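Local coordinates for protein acetyltransferase, GNAT family (Colwellia psychrerythraea, PDB 3IWG) that probably transfers acyl groups, most likely acetyl, as a GNAT-family acyltransferase built from two GNAT-like regions in one chain, at residues Q144-G147 / T148-T152; I162-E166 / Q167-Q171; Q80-F83 / T84-Q88; Q68-L71 / Q72-F75. One frame throughout, in Å; residues are numbered along the deposited sequence.

Contact 1. Residues Q144-G147 / T148-T152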
loop_
_atom_site.group_PDB
_atom_site.type_symbol
_atom_site.label_atom_id
_atom_site.label_comp_id
_atom_site.label_asym_id
_atom_site.label_seq_id
_atom_site.Cartn_x
_atom_site.Cartn_y
_atom_site.Cartn_z
ATOM N N GLN A 144 10.989 18.079 -5.345
ATOM C CA GLN A 144 9.864 17.970 -6.268
ATOM C C GLN A 144 8.874 16.879 -5.812
ATOM O O GLN A 144 9.253 15.807 -5.380
ATOM C CB GLN A 144 10.352 17.790 -7.712
ATOM C CG GLN A 144 10.734 16.350 -8.101
ATOM C CD GLN A 144 11.288 16.182 -9.558
ATOM O OE1 GLN A 144 10.603 15.608 -10.422
ATOM N NE2 GLN A 144 12.546 16.643 -9.810
ATOM N N ILE A 145 7.580 17.191 -5.872
ATOM C CA ILE A 145 6.568 16.264 -5.381
ATOM C C ILE A 145 6.629 15.014 -6.250
ATOM O O ILE A 145 6.866 15.138 -7.438
ATOM C CB ILE A 145 5.179 16.898 -5.394
ATOM C CG1 ILE A 145 4.211 16.030 -4.581
ATOM C CG2 ILE A 145 4.680 17.121 -6.844
ATOM C CD1 ILE A 145 2.877 16.631 -4.436
ATOM N N ALA A 146 6.510 13.819 -5.664
ATOM C CA ALA A 146 6.589 12.599 -6.483
ATOM C C ALA A 146 5.310 12.421 -7.331
ATOM O O ALA A 146 4.198 12.707 -6.912
ATOM C CB ALA A 146 6.838 11.367 -5.641
ATOM N N GLY A 147 5.522 11.993 -8.561
ATOM C CA GLY A 147 4.445 11.594 -9.451
ATOM C C GLY A 147 4.547 10.090 -9.677
ATOM O O GLY A 147 5.569 9.443 -9.390
ATOM N N THR A 148 3.473 9.572 -10.248
ATOM C CA THR A 148 3.241 8.161 -10.446
ATOM C C THR A 148 4.399 7.558 -11.181
ATOM O O THR A 148 4.883 6.515 -10.801
ATOM C CB THR A 148 1.922 7.996 -11.226
ATOM O OG1 THR A 148 0.902 8.779 -10.568
ATOM C CG2 THR A 148 1.490 6.546 -11.277
ATOM N N GLU A 149 4.889 8.268 -12.187
ATOM C CA GLU A 149 5.986 7.779 -13.007
ATOM C C GLU A 149 7.262 7.442 -12.238
ATOM O O GLU A 149 8.030 6.584 -12.658
ATOM C CB GLU A 149 6.272 8.760 -14.163
ATOM C CG GLU A 149 5.057 8.875 -15.156
ATOM C CD GLU A 149 5.319 9.801 -16.378
ATOM O OE1 GLU A 149 6.216 10.683 -16.268
ATOM O OE2 GLU A 149 4.632 9.652 -17.441
ATOM N N GLN A 150 7.466 8.083 -11.094
ATOM C CA GLN A 150 8.691 7.930 -10.335
ATOM C C GLN A 150 8.563 6.907 -9.193
ATOM O O GLN A 150 9.496 6.735 -8.404
ATOM C CB GLN A 150 9.084 9.304 -9.739
ATOM C CG GLN A 150 9.138 10.454 -10.761
ATOM C CD GLN A 150 9.275 11.837 -10.118
ATOM O OE1 GLN A 150 8.634 12.128 -9.132
ATOM N NE2 GLN A 150 10.129 12.679 -10.673
ATOM N N LEU A 151 7.429 6.221 -9.082
ATOM C CA LEU A 151 7.270 5.323 -7.932
ATOM C C LEU A 151 8.397 4.335 -7.849
ATOM O O LEU A 151 8.902 4.072 -6.752
ATOM C CB LEU A 151 5.936 4.580 -7.987
ATOM C CG LEU A 151 5.540 3.531 -6.942
ATOM C CD1 LEU A 151 5.419 4.083 -5.510
ATOM C CD2 LEU A 151 4.173 2.898 -7.391
ATOM N N THR A 152 8.800 3.773 -8.994
ATOM C CA THR A 152 9.760 2.664 -8.947
ATOM C C THR A 152 11.114 3.184 -8.466
ATOM O O THR A 152 11.852 2.477 -7.762
ATOM C CB THR A 152 9.971 1.860 -10.305
ATOM O OG1 THR A 152 11.025 0.886 -10.089
ATOM C CG2 THR A 152 10.435 2.780 -11.475
HETATM O O HOH W 1 10.209 13.644 -6.898
#
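Gln144, on the short strand 144-145, reaches forward to Gln150 at the start of the helical region: its OE1 accepts a hydrogen bond from Gln150 NE2 at 3.0 Å. Gln144 OE1 lies close to the plane of the Gln150 amide, whereas NE2 comes in from above the Gln144 carbonyl plane; the two amide planes stand 42° apart. The backbone O of Gln144 joins in through a water, which donates both to it and to Gln150 OE1. Ala146 packs against that same oxygen, its CA 3.4 Å from Gln150 OE1. At Gly147 the backbone is held twice: its N donates to Gln150 OE1 (3.2 Å, 165° at the hydrogen), and its O receives Gln150 N at 2.9 Å, closing the turn into the 3-10 segment 148-150. Gln150 CG lies beside its own backbone N (chi1 -52°), and the extended chain beyond carries the amide back along residues 144-147. Replaced by alanine, Gln150 would probably leave Gly147 N without this acceptor and Gln144 OE1 without its donor, with the backbone bond of the turn remaining. The amide therefore works with both ends, OE1 accepting from backbone and water while NE2 donates.

Contact 2. Residues I162-E166 / Q167-Q171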
loop_
_atom_site.group_PDB
_atom_site.type_symbol
_atom_site.label_atom_id
_atom_site.label_comp_id
_atom_site.label_asym_id
_atom_site.label_seq_id
_atom_site.Cartn_x
_atom_site.Cartn_y
_atom_site.Cartn_z
ATOM N N ILE A 162 16.927 1.459 3.187
ATOM C CA ILE A 162 16.423 1.008 4.508
ATOM C C ILE A 162 16.042 -0.484 4.536
ATOM O O ILE A 162 15.610 -0.981 5.566
ATOM C CB ILE A 162 15.189 1.843 4.995
ATOM C CG1 ILE A 162 13.993 1.628 4.041
ATOM C CG2 ILE A 162 15.529 3.332 5.105
ATOM C CD1 ILE A 162 12.669 2.224 4.528
ATOM N N GLY A 163 16.157 -1.201 3.426
ATOM C CA GLY A 163 15.915 -2.658 3.457
ATOM C C GLY A 163 14.459 -3.119 3.645
ATOM O O GLY A 163 14.209 -4.309 3.760
ATOM N N ALA A 164 13.485 -2.198 3.659
ATOM C CA ALA A 164 12.062 -2.596 3.598
ATOM C C ALA A 164 11.810 -3.339 2.289
ATOM O O ALA A 164 12.513 -3.142 1.297
ATOM C CB ALA A 164 11.127 -1.376 3.732
ATOM N N PRO A 165 10.811 -4.214 2.271
ATOM C CA PRO A 165 10.543 -4.982 1.058
ATOM C C PRO A 165 9.894 -4.175 -0.053
ATOM O O PRO A 165 9.061 -3.286 0.192
ATOM C CB PRO A 165 9.574 -6.053 1.526
ATOM C CG PRO A 165 9.294 -5.791 2.969
ATOM C CD PRO A 165 9.856 -4.500 3.351
ATOM N N GLU A 166 10.207 -4.540 -1.285
ATOM C CA GLU A 166 9.760 -3.772 -2.430
ATOM C C GLU A 166 8.251 -3.833 -2.664
ATOM O O GLU A 166 7.664 -2.807 -3.062
ATOM C CB GLU A 166 10.543 -4.176 -3.709
ATOM C CG GLU A 166 12.090 -4.010 -3.534
ATOM C CD GLU A 166 12.928 -3.897 -4.847
ATOM O OE1 GLU A 166 12.347 -3.839 -5.960
ATOM O OE2 GLU A 166 14.200 -3.853 -4.726
ATOM N N GLN A 167 7.630 -5.017 -2.466
ATOM C CA GLN A 167 6.189 -5.147 -2.638
ATOM C C GLN A 167 5.469 -4.159 -1.687
ATOM O O GLN A 167 4.600 -3.385 -2.072
ATOM C CB GLN A 167 5.722 -6.589 -2.336
ATOM C CG GLN A 167 6.243 -7.680 -3.280
ATOM C CD GLN A 167 5.472 -7.735 -4.576
ATOM O OE1 GLN A 167 5.152 -6.689 -5.178
ATOM N NE2 GLN A 167 5.135 -8.957 -5.010
ATOM N N TRP A 168 5.867 -4.205 -0.440
ATOM C CA TRP A 168 5.352 -3.287 0.588
ATOM C C TRP A 168 5.553 -1.788 0.253
ATOM O O TRP A 168 4.597 -0.991 0.241
ATOM C CB TRP A 168 6.001 -3.610 1.907
ATOM C CG TRP A 168 5.329 -2.957 3.011
ATOM C CD1 TRP A 168 4.257 -3.424 3.691
ATOM C CD2 TRP A 168 5.646 -1.682 3.578
ATOM N NE1 TRP A 168 3.899 -2.543 4.658
ATOM C CE2 TRP A 168 4.718 -1.450 4.599
ATOM C CE3 TRP A 168 6.610 -0.706 3.299
ATOM C CZ2 TRP A 168 4.729 -0.304 5.356
ATOM C CZ3 TRP A 168 6.623 0.420 4.028
ATOM C CH2 TRP A 168 5.707 0.619 5.073
ATOM N N LEU A 169 6.796 -1.433 -0.055
ATOM C CA LEU A 169 7.140 -0.067 -0.489
ATOM C C LEU A 169 6.313 0.384 -1.675
ATOM O O LEU A 169 5.900 1.556 -1.747
ATOM C CB LEU A 169 8.604 0.018 -0.829
ATOM C CG LEU A 169 9.662 0.544 0.114
ATOM C CD1 LEU A 169 9.203 1.180 1.423
ATOM C CD2 LEU A 169 10.755 -0.495 0.323
ATOM N N THR A 170 6.026 -0.531 -2.595
ATOM C CA THR A 170 5.247 -0.170 -3.765
ATOM C C THR A 170 3.861 0.293 -3.348
ATOM O O THR A 170 3.325 1.288 -3.872
ATOM C CB THR A 170 5.162 -1.351 -4.772
ATOM O OG1 THR A 170 6.481 -1.784 -5.111
ATOM C CG2 THR A 170 4.420 -0.953 -6.063
ATOM N N GLN A 171 3.277 -0.378 -2.362
ATOM C CA GLN A 171 1.950 0.052 -1.896
ATOM C C GLN A 171 2.039 1.284 -1.030
ATOM O O GLN A 171 1.269 2.213 -1.180
ATOM C CB GLN A 171 1.218 -1.065 -1.134
ATOM C CG GLN A 171 0.842 -2.315 -2.024
ATOM C CD GLN A 171 -0.036 -1.984 -3.230
ATOM O OE1 GLN A 171 -1.029 -1.257 -3.137
ATOM N NE2 GLN A 171 0.312 -2.560 -4.360
#
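Leu169 lays its CD2 methyl against the CB of Ala164, 3.5 Å away, with CD1 a little farther from the same methyl group. Leu169 CD2 also comes within 3.3 Å of Ala164 O, so the leucine lies against the loop just before helix 166-178. Its neighbour Trp168 uses only the root of its side chain here: Trp168 CB passes Pro165 CG at 4.1 Å, while CG stands opposite the backbone N (chi1 -167°) and takes the indole away from the loop, with Leu169 CD1 at the ring edge and in its plane. Pro165 occupies the N-cap position, and its carbonyl opens the helical bonding: Leu169 N donates to Pro165 O at 2.9 Å and 174°, almost straight. One residue on, Glu166 O is gripped twice by Thr170, by Thr170 OG1 at 2.6 Å and by Thr170 N at 2.8 Å, the two donors arriving from opposite faces of the carbonyl plane. The hydroxyl bond turns the threonine side chain back on its own helix. The turn thus links helix 151-162 to helix 166-178: Glu166, Leu169 and Thr170 all touch Val155 of the former, whereas the indole of Trp168 stacks with Tyr172, and Trp168 packs on Gln171 of the second subunit.

Contact 3. Residues Q80-F83 / T84-Q88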
loop_
_atom_site.group_PDB
_atom_site.type_symbol
_atom_site.label_atom_id
_atom_site.label_comp_id
_atom_site.label_asym_id
_atom_site.label_seq_id
_atom_site.Cartn_x
_atom_site.Cartn_y
_atom_site.Cartn_z
ATOM N N GLN A 80 -6.347 -0.179 37.978
ATOM C CA GLN A 80 -5.119 -0.744 38.480
ATOM C C GLN A 80 -5.252 -2.241 38.655
ATOM O O GLN A 80 -4.337 -2.986 38.303
ATOM C CB GLN A 80 -4.738 -0.077 39.820
ATOM C CG GLN A 80 -4.552 1.445 39.720
ATOM C CD GLN A 80 -4.115 2.116 41.023
ATOM O OE1 GLN A 80 -4.638 3.170 41.372
ATOM N NE2 GLN A 80 -3.147 1.520 41.737
ATOM N N GLU A 81 -6.372 -2.673 39.236
ATOM C CA GLU A 81 -6.682 -4.099 39.415
ATOM C C GLU A 81 -6.617 -4.738 38.042
ATOM O O GLU A 81 -5.932 -5.741 37.835
ATOM C CB GLU A 81 -8.104 -4.317 39.988
ATOM C CG GLU A 81 -8.305 -4.120 41.486
ATOM C CD GLU A 81 -9.741 -4.522 41.977
ATOM O OE1 GLU A 81 -9.887 -5.596 42.609
ATOM O OE2 GLU A 81 -10.729 -3.774 41.749
ATOM N N LEU A 82 -7.304 -4.118 37.091
ATOM C CA LEU A 82 -7.352 -4.614 35.699
ATOM C C LEU A 82 -5.973 -4.760 35.034
ATOM O O LEU A 82 -5.544 -5.853 34.656
ATOM C CB LEU A 82 -8.262 -3.718 34.853
ATOM C CG LEU A 82 -8.440 -4.163 33.390
ATOM C CD1 LEU A 82 -8.904 -5.640 33.281
ATOM C CD2 LEU A 82 -9.381 -3.225 32.654
ATOM N N PHE A 83 -5.261 -3.659 34.930
ATOM C CA PHE A 83 -3.950 -3.695 34.321
ATOM C C PHE A 83 -3.026 -4.740 34.950
ATOM O O PHE A 83 -2.333 -5.454 34.235
ATOM C CB PHE A 83 -3.295 -2.309 34.353
ATOM C CG PHE A 83 -2.186 -2.144 33.343
ATOM C CD1 PHE A 83 -0.918 -2.629 33.602
ATOM C CD2 PHE A 83 -2.428 -1.515 32.136
ATOM C CE1 PHE A 83 0.053 -2.495 32.686
ATOM C CE2 PHE A 83 -1.440 -1.355 31.229
ATOM C CZ PHE A 83 -0.203 -1.841 31.492
ATOM N N THR A 84 -3.005 -4.815 36.280
ATOM C CA THR A 84 -2.206 -5.813 36.992
ATOM C C THR A 84 -2.584 -7.239 36.571
ATOM O O THR A 84 -1.723 -8.036 36.250
ATOM C CB THR A 84 -2.350 -5.654 38.542
ATOM O OG1 THR A 84 -1.743 -4.419 38.961
ATOM C CG2 THR A 84 -1.717 -6.838 39.300
ATOM N N LEU A 85 -3.873 -7.556 36.591
ATOM C CA LEU A 85 -4.382 -8.860 36.143
ATOM C C LEU A 85 -3.893 -9.186 34.742
ATOM O O LEU A 85 -3.396 -10.277 34.471
ATOM C CB LEU A 85 -5.916 -8.833 36.140
ATOM C CG LEU A 85 -6.736 -9.968 35.526
ATOM C CD1 LEU A 85 -6.461 -11.275 36.220
ATOM C CD2 LEU A 85 -8.209 -9.644 35.679
ATOM N N ILE A 86 -4.036 -8.216 33.849
ATOM C CA ILE A 86 -3.610 -8.397 32.461
ATOM C C ILE A 86 -2.092 -8.522 32.355
ATOM O O ILE A 86 -1.624 -9.409 31.659
ATOM C CB ILE A 86 -4.115 -7.271 31.530
ATOM C CG1 ILE A 86 -5.643 -7.162 31.577
ATOM C CG2 ILE A 86 -3.712 -7.555 30.089
ATOM C CD1 ILE A 86 -6.165 -5.829 31.108
ATOM N N SER A 87 -1.339 -7.654 33.047
ATOM C CA SER A 87 0.159 -7.709 33.059
ATOM C C SER A 87 0.773 -8.940 33.755
ATOM O O SER A 87 1.859 -9.371 33.360
ATOM C CB SER A 87 0.795 -6.412 33.626
ATOM O OG SER A 87 0.157 -5.940 34.807
ATOM N N GLN A 88 0.109 -9.484 34.782
ATOM C CA GLN A 88 0.511 -10.777 35.395
ATOM C C GLN A 88 -0.196 -11.989 34.759
ATOM O O GLN A 88 -0.392 -13.011 35.418
ATOM C CB GLN A 88 0.289 -10.784 36.923
ATOM C CG GLN A 88 1.526 -10.389 37.758
ATOM C CD GLN A 88 1.793 -8.870 37.744
ATOM O OE1 GLN A 88 1.544 -8.183 36.734
ATOM N NE2 GLN A 88 2.292 -8.343 38.875
#
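Leu82 and Ile86, one turn apart on helix 76-87, touch through their ends; this helix is the connection in the beta-alpha-beta unit formed with strands 65-71 and 99-103. The apolar part is compact: Leu82 CD1 meets Ile86 CD1 at 3.5 Å, the side chains crossing at a slant, and both rest on Phe48 of strand 44-50. Backbone bonding is regular i to i+4, with Leu85 N to Glu81 O at 3.0 Å, Ile86 N to Leu82 O at 2.9 Å and Ser87 N to Phe83 O at 2.7 Å, each close to straight. Aromatic contact is made by Phe83, whose CG points opposite its backbone N (chi1 -160°), sending the ring between helix 107-116 and strand 65-71, where it meets Tyr69 edge-to-face. A serine in its place would probably open a gap beside Leu112, Cys113 and Leu66 and deprive Tyr69 of its aromatic partner. Hydroxyls add a second layer of polar contact. Thr84 OG1 is hydrogen-bonded to Asn116 OD1 of helix 107-116 and also lies 3.0 Å from Gln80 O. Near the end of the helix, Ser87 turns its hydroxyl back (chi1 44°) to give Phe83 O a second donor: Ser87 OG sits 2.6 Å from Phe83 O, above the carbonyl plane, and 3.7 Å from Phe83 CD1.

Contact 4. Residues Q68-L71 / Q72-F75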
loop_
_atom_site.group_PDB
_atom_site.type_symbol
_atom_site.label_atom_id
_atom_site.label_comp_id
_atom_site.label_asym_id
_atom_site.label_seq_id
_atom_site.Cartn_x
_atom_site.Cartn_y
_atom_site.Cartn_z
ATOM N N GLN A 68 -1.955 0.035 23.261
ATOM C CA GLN A 68 -2.939 1.034 23.712
ATOM C C GLN A 68 -3.733 0.444 24.886
ATOM O O GLN A 68 -3.968 -0.773 24.927
ATOM C CB GLN A 68 -3.905 1.402 22.576
ATOM C CG GLN A 68 -3.264 2.054 21.376
ATOM C CD GLN A 68 -4.282 2.444 20.271
ATOM O OE1 GLN A 68 -5.332 1.832 20.137
ATOM N NE2 GLN A 68 -3.934 3.454 19.463
ATOM N N TYR A 69 -4.108 1.307 25.821
ATOM C CA TYR A 69 -4.932 0.944 26.975
ATOM C C TYR A 69 -5.719 2.175 27.428
ATOM O O TYR A 69 -5.181 3.299 27.490
ATOM C CB TYR A 69 -4.078 0.462 28.112
ATOM C CG TYR A 69 -4.843 0.163 29.399
ATOM C CD1 TYR A 69 -5.183 1.170 30.307
ATOM C CD2 TYR A 69 -5.211 -1.147 29.712
ATOM C CE1 TYR A 69 -5.897 0.864 31.492
ATOM C CE2 TYR A 69 -5.916 -1.448 30.860
ATOM C CZ TYR A 69 -6.232 -0.449 31.754
ATOM O OH TYR A 69 -6.893 -0.810 32.880
ATOM N N TYR A 70 -6.992 1.982 27.713
ATOM C CA TYR A 70 -7.819 3.100 28.111
ATOM C C TYR A 70 -9.027 2.586 28.872
ATOM O O TYR A 70 -9.696 1.658 28.411
ATOM C CB TYR A 70 -8.270 3.911 26.896
ATOM C CG TYR A 70 -9.178 5.042 27.250
ATOM C CD1 TYR A 70 -8.656 6.265 27.610
ATOM C CD2 TYR A 70 -10.552 4.879 27.283
ATOM C CE1 TYR A 70 -9.450 7.310 27.967
ATOM C CE2 TYR A 70 -11.385 5.935 27.634
ATOM C CZ TYR A 70 -10.822 7.153 27.995
ATOM O OH TYR A 70 -11.608 8.218 28.368
ATOM N N LEU A 71 -9.293 3.196 30.024
ATOM C CA LEU A 71 -10.557 3.026 30.781
ATOM C C LEU A 71 -11.215 4.363 31.017
ATOM O O LEU A 71 -10.541 5.345 31.317
ATOM C CB LEU A 71 -10.288 2.424 32.153
ATOM C CG LEU A 71 -10.820 1.017 32.325
ATOM C CD1 LEU A 71 -10.510 0.519 33.725
ATOM C CD2 LEU A 71 -12.314 0.946 32.051
ATOM N N GLN A 72 -12.527 4.419 30.908
ATOM C CA GLN A 72 -13.205 5.652 31.268
ATOM C C GLN A 72 -12.664 6.198 32.619
ATOM O O GLN A 72 -12.271 5.439 33.540
ATOM C CB GLN A 72 -14.714 5.491 31.267
ATOM C CG GLN A 72 -15.306 5.828 29.910
ATOM C CD GLN A 72 -16.632 5.169 29.683
ATOM O OE1 GLN A 72 -17.210 4.601 30.614
ATOM N NE2 GLN A 72 -17.127 5.221 28.441
ATOM N N PRO A 73 -12.549 7.529 32.693
ATOM C CA PRO A 73 -11.655 8.169 33.674
ATOM C C PRO A 73 -12.008 7.874 35.114
ATOM O O PRO A 73 -11.127 7.921 35.982
ATOM C CB PRO A 73 -11.798 9.665 33.370
ATOM C CG PRO A 73 -13.071 9.787 32.550
ATOM C CD PRO A 73 -13.211 8.497 31.805
ATOM N N GLU A 74 -13.278 7.539 35.353
ATOM C CA GLU A 74 -13.770 7.308 36.694
ATOM C C GLU A 74 -13.484 5.923 37.296
ATOM O O GLU A 74 -14.043 5.603 38.386
ATOM C CB GLU A 74 -15.283 7.571 36.748
ATOM C CG GLU A 74 -16.150 6.558 36.009
ATOM C CD GLU A 74 -16.506 6.982 34.576
ATOM O OE1 GLU A 74 -15.740 7.779 33.954
ATOM O OE2 GLU A 74 -17.551 6.488 34.072
ATOM N N PHE A 75 -12.631 5.111 36.641
ATOM C CA PHE A 75 -12.295 3.783 37.191
ATOM C C PHE A 75 -10.840 3.656 37.660
ATOM O O PHE A 75 -10.283 2.558 37.661
ATOM C CB PHE A 75 -12.611 2.630 36.252
ATOM C CG PHE A 75 -13.990 2.672 35.620
ATOM C CD1 PHE A 75 -14.370 3.705 34.795
ATOM C CD2 PHE A 75 -14.867 1.614 35.779
ATOM C CE1 PHE A 75 -15.594 3.699 34.185
ATOM C CE2 PHE A 75 -16.113 1.618 35.174
ATOM C CZ PHE A 75 -16.474 2.661 34.379
#
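Leu71 and Phe75 meet at about a right angle where strand 65-71 runs out toward helix 76-87, in the loop between the first strand and the helix of a beta-alpha-beta unit in the GNAT domain. The leucine presents two branches differently: Leu71 CD1 touches Phe75 CB at 3.9 Å, while CD2 stands over one face of the phenylalanine ring, 4.3 Å above its plane and displaced toward the rim. Phe75 CG lies beside its backbone N (chi1 -47°), which turns the ring back over the end of the strand; Phe5 touches both side chains. Tyr70 is directed otherwise. With CG opposite the backbone N (chi1 177°), its ring runs along the chain toward the loop, Tyr70 CE2 reaching 3.8 Å from Gln72 N at an oblique angle, and the side chain of Tyr70 also touches Leu19, Ala22 and Tyr23 of helix 17-26. No hydrogen bond spans the two segments, so van der Waals contact, chiefly Leu71 on Phe75, joins them; the turn itself is closed within the loop by Phe75 N donating to Gln72 O at 3.1 Å. At the outer end of the tyrosine, Tyr70 OH passes Pro73 CD at 3.8 Å, the two side chains crossing on a slant.

From the N terminus, contact 4 comes first, closing the turn out of strand 65-71, and contact 3 follows on helix 76-87. Their centres are 13 Å apart and they touch: Leu82 CD2 lies 3.5 Å from Tyr69 OH, so the helix side chains pack on those of the strand within the first GNAT range. Contact 1 then turns the short strand 144-145 into helix 151-162, and contact 2 makes the turn from that helix to helix 166-178; Leu151 CD1 meets Thr170 O at 3.9 Å. All four are in series, none nested or crossing. Contacts 1 and 3 lie on opposite sides of the chain's centre, while contacts 1 and 2 both reach the second subunit.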